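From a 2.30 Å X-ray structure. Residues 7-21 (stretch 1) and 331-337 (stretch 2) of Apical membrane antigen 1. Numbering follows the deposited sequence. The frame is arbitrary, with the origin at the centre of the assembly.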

# COMPACT_ATOMS: atom_id res chain seq x y z
N THR A 7 25.03 1.86 11.21
CA THR A 7 23.76 2.13 11.90
C THR A 7 22.59 1.32 11.27
O THR A 7 22.69 0.88 10.11
CB THR A 7 23.46 3.65 11.96
OG1 THR A 7 22.88 3.97 13.23
CG2 THR A 7 22.53 4.10 10.85
N PRO A 8 21.50 1.07 12.04
CA PRO A 8 20.28 0.46 11.51
C PRO A 8 19.69 1.20 10.31
O PRO A 8 19.54 0.61 9.23
CB PRO A 8 19.31 0.51 12.69
CG PRO A 8 20.21 0.37 13.87
CD PRO A 8 21.49 1.10 13.52
N LYS A 9 19.39 2.49 10.47
CA LYS A 9 19.01 3.33 9.33
C LYS A 9 19.90 3.03 8.11
O LYS A 9 19.39 2.85 7.00
CB LYS A 9 19.08 4.82 9.70
CG LYS A 9 18.41 5.76 8.70
CD LYS A 9 18.67 7.22 9.05
CE LYS A 9 17.86 8.18 8.18
NZ LYS A 9 18.28 8.17 6.75
N ASP A 10 21.21 2.94 8.33
CA ASP A 10 22.17 2.70 7.25
C ASP A 10 22.03 1.32 6.62
O ASP A 10 21.91 1.21 5.42
CB ASP A 10 23.62 2.93 7.72
CG ASP A 10 23.91 4.38 8.04
OD1 ASP A 10 23.27 5.27 7.43
OD2 ASP A 10 24.76 4.64 8.92
N ILE A 11 22.07 0.26 7.41
CA ILE A 11 22.08 -1.07 6.80
C ILE A 11 20.72 -1.47 6.21
O ILE A 11 20.64 -2.31 5.30
CB ILE A 11 22.75 -2.16 7.68
CG1 ILE A 11 21.72 -3.11 8.31
CG2 ILE A 11 23.69 -1.55 8.72
CD1 ILE A 11 22.18 -4.55 8.37
N TRP A 12 19.66 -0.78 6.62
CA TRP A 12 18.32 -0.99 6.08
C TRP A 12 17.99 -0.09 4.90
O TRP A 12 17.00 -0.30 4.19
CB TRP A 12 17.28 -0.83 7.18
CG TRP A 12 17.12 -2.05 8.04
CD1 TRP A 12 17.61 -2.26 9.33
CD2 TRP A 12 16.36 -3.26 7.72
NE1 TRP A 12 17.22 -3.49 9.81
CE2 TRP A 12 16.47 -4.14 8.88
CE3 TRP A 12 15.61 -3.68 6.63
CZ2 TRP A 12 15.87 -5.39 8.92
CZ3 TRP A 12 15.03 -4.95 6.67
CH2 TRP A 12 15.17 -5.78 7.79
N GLY A 13 18.84 0.92 4.68
CA GLY A 13 18.50 2.05 3.82
C GLY A 13 18.07 1.67 2.41
O GLY A 13 17.16 2.26 1.85
N ARG A 14 18.73 0.68 1.82
CA ARG A 14 18.39 0.30 0.46
C ARG A 14 17.03 -0.39 0.41
O ARG A 14 16.19 -0.03 -0.42
CB ARG A 14 19.47 -0.59 -0.15
CG ARG A 14 19.43 -0.57 -1.67
CD ARG A 14 20.64 -1.25 -2.30
NE ARG A 14 20.28 -2.50 -2.95
CZ ARG A 14 20.50 -3.71 -2.44
NH1 ARG A 14 21.13 -3.84 -1.27
NH2 ARG A 14 20.11 -4.79 -3.10
N TYR A 15 16.81 -1.33 1.33
CA TYR A 15 15.58 -2.11 1.35
C TYR A 15 14.37 -1.24 1.71
O TYR A 15 13.25 -1.52 1.27
CB TYR A 15 15.71 -3.27 2.35
CG TYR A 15 14.54 -4.25 2.31
CD1 TYR A 15 14.47 -5.26 1.33
CD2 TYR A 15 13.51 -4.19 3.25
CE1 TYR A 15 13.39 -6.15 1.28
CE2 TYR A 15 12.46 -5.09 3.24
CZ TYR A 15 12.38 -6.05 2.25
OH TYR A 15 11.28 -6.90 2.22
N MET A 16 14.58 -0.27 2.58
CA MET A 16 13.49 0.43 3.25
C MET A 16 13.07 1.70 2.49
O MET A 16 12.10 2.34 2.86
CB MET A 16 13.86 0.80 4.69
CG MET A 16 13.83 -0.37 5.67
SD MET A 16 12.32 -1.35 5.59
CE MET A 16 11.17 -0.27 6.45
N ALA A 17 13.82 2.05 1.45
CA ALA A 17 13.52 3.27 0.69
C ALA A 17 12.08 3.24 0.15
O ALA A 17 11.36 4.23 0.25
CB ALA A 17 14.53 3.48 -0.44
N LYS A 18 11.64 2.09 -0.34
CA LYS A 18 10.29 1.99 -0.89
C LYS A 18 9.19 2.38 0.14
O LYS A 18 8.11 2.86 -0.24
CB LYS A 18 10.05 0.58 -1.47
CG LYS A 18 10.04 -0.56 -0.45
CD LYS A 18 9.83 -1.91 -1.14
CE LYS A 18 11.14 -2.50 -1.67
NZ LYS A 18 12.06 -2.87 -0.54
N PHE A 19 9.47 2.22 1.43
CA PHE A 19 8.43 2.34 2.44
C PHE A 19 8.19 3.81 2.77
O PHE A 19 7.20 4.18 3.40
CB PHE A 19 8.80 1.50 3.68
CG PHE A 19 8.70 0.02 3.44
CD1 PHE A 19 7.47 -0.63 3.50
CD2 PHE A 19 9.82 -0.71 3.02
CE1 PHE A 19 7.34 -1.98 3.14
CE2 PHE A 19 9.71 -2.08 2.71
CZ PHE A 19 8.47 -2.72 2.77
N ASP A 20 9.09 4.66 2.29
CA ASP A 20 8.91 6.08 2.40
C ASP A 20 7.99 6.53 1.26
O ASP A 20 8.44 6.98 0.19
CB ASP A 20 10.26 6.79 2.35
CG ASP A 20 10.17 8.27 2.68
OD1 ASP A 20 9.05 8.84 2.71
OD2 ASP A 20 11.24 8.86 2.89
N LEU A 21 6.69 6.35 1.50
CA LEU A 21 5.65 6.59 0.50
C LEU A 21 5.54 8.06 0.02
O LEU A 21 5.10 8.30 -1.12
CB LEU A 21 4.30 6.03 1.00
CG LEU A 21 4.24 4.48 0.87
CD1 LEU A 21 3.11 3.91 1.69
CD2 LEU A 21 4.06 4.08 -0.59
N GLU A 331 4.29 7.03 11.42
CA GLU A 331 5.68 7.44 11.22
C GLU A 331 6.29 6.58 10.14
O GLU A 331 5.95 5.39 10.00
CB GLU A 331 6.47 7.28 12.53
CG GLU A 331 5.96 8.11 13.70
CD GLU A 331 6.62 7.74 15.03
OE1 GLU A 331 7.77 7.21 15.01
OE2 GLU A 331 5.99 7.97 16.09
N THR A 332 7.23 7.16 9.40
CA THR A 332 7.85 6.47 8.29
C THR A 332 8.78 5.38 8.82
O THR A 332 9.65 5.66 9.62
CB THR A 332 8.63 7.46 7.40
OG1 THR A 332 7.73 8.42 6.85
CG2 THR A 332 9.32 6.73 6.26
N PRO A 333 8.57 4.12 8.42
CA PRO A 333 9.50 3.10 8.90
C PRO A 333 10.84 3.20 8.17
O PRO A 333 10.87 3.59 6.98
CB PRO A 333 8.82 1.78 8.52
CG PRO A 333 7.39 2.14 8.23
CD PRO A 333 7.42 3.54 7.70
N ASN A 334 11.93 2.87 8.86
CA ASN A 334 13.25 2.78 8.21
C ASN A 334 14.06 1.55 8.64
O ASN A 334 15.23 1.40 8.27
CB ASN A 334 14.07 4.09 8.38
CG ASN A 334 14.50 4.34 9.82
OD1 ASN A 334 14.63 3.41 10.62
ND2 ASN A 334 14.71 5.62 10.17
N CYS A 335 13.40 0.63 9.37
CA CYS A 335 13.92 -0.73 9.57
C CYS A 335 12.81 -1.69 9.98
O CYS A 335 11.67 -1.28 10.27
CB CYS A 335 14.99 -0.72 10.66
SG CYS A 335 14.31 -0.11 12.22
N LEU A 336 13.14 -2.98 10.03
CA LEU A 336 12.19 -4.02 10.41
C LEU A 336 12.75 -4.80 11.61
O LEU A 336 13.96 -4.88 11.78
CB LEU A 336 11.92 -4.97 9.23
CG LEU A 336 11.41 -4.41 7.90
CD1 LEU A 336 11.19 -5.53 6.90
CD2 LEU A 336 10.14 -3.59 8.06
N ILE A 337 11.86 -5.31 12.46
CA ILE A 337 12.19 -6.23 13.54
C ILE A 337 11.62 -7.60 13.14
O ILE A 337 10.48 -7.68 12.68
CB ILE A 337 11.48 -5.78 14.83
CG1 ILE A 337 12.01 -4.45 15.31
CG2 ILE A 337 11.54 -6.86 15.91
CD1 ILE A 337 11.12 -3.28 14.94
O HOH W 1 16.78 2.67 6.41
O HOH W 2 11.66 4.28 4.57
O HOH W 3 6.93 8.57 4.41

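This is a mainly apolar packing contact between a kinked helix and an extended segment, joined by bridging waters rather than by direct hydrogen bonds. The two stretches lie more than 300 residues apart in sequence and together bury 549 Å². The helix that begins at Pro8 and strand 335-337 run nearly perpendicular, at 101°, with their axes 8.6 Å apart at closest approach.

Trp12, Tyr15, Met16 and Phe19 all direct their CA-to-CB bonds toward the other stretch. The spacing of three and four residues places them on one side of the helical path.

Trp12 is buried, with chi1 in the m well. Cys335 CB sits over one face of its indole, 3.6 Å from the centroid of the five-membered ring, in a CH-pi contact. The closest Trp12-Cys335 pair is Trp12 CD1 to Cys335 CB, at 3.3 Å. The six-membered part of the indole reaches further along the strand, where Trp12 CH2 lies 3.6 Å from Leu336 CB. A broad flat ring can thus cover two successive strand residues. Its one polar atom, NE1, is hydrogen-bonded elsewhere in the structure, so the ring can be buried without leaving a donor unpaired.

Met16 is also buried. Its three chi angles are all m, and this folded shape brings the terminal methyl against both Pro333 and Leu336. Met16 CE is 3.7 Å from Pro333 CB and 3.8 Å from Leu336 CD2. A flexible, unbranched apolar chain suits this site. Leu336 has the largest area covered by the other stretch, 85 Å². Its other methyl meets the tyrosine ring, with Leu336 CD1 3.9 Å from Tyr15 CE2.

Three waters bridge polar atoms across the contact. Water 1 donates to Lys9 O and to Asn334 O, with its O atom 2.7 Å from each. Water 2 donates to Met16 O and to Pro333 O, with its O atom 2.6 Å from each. In both cases two carbonyl oxygens face the gap, and neither can donate to the other; a water supplies the hydrogens. Water 3 links side chains: its O atom is 2.7 Å from Asp20 OD1, to which it donates, and 2.6 Å from Thr332 OG1.

Thr332 serves two purposes. Its hydroxyl binds water 3, while its methyl packs against the aspartate, with Thr332 CG2 3.9 Å from Asp20 CA. At the other end, Lys9 lies along Asn334, with Lys9 CG 4.0 Å from Asn334 ND2. The end of the lysine leads away from the other stretch.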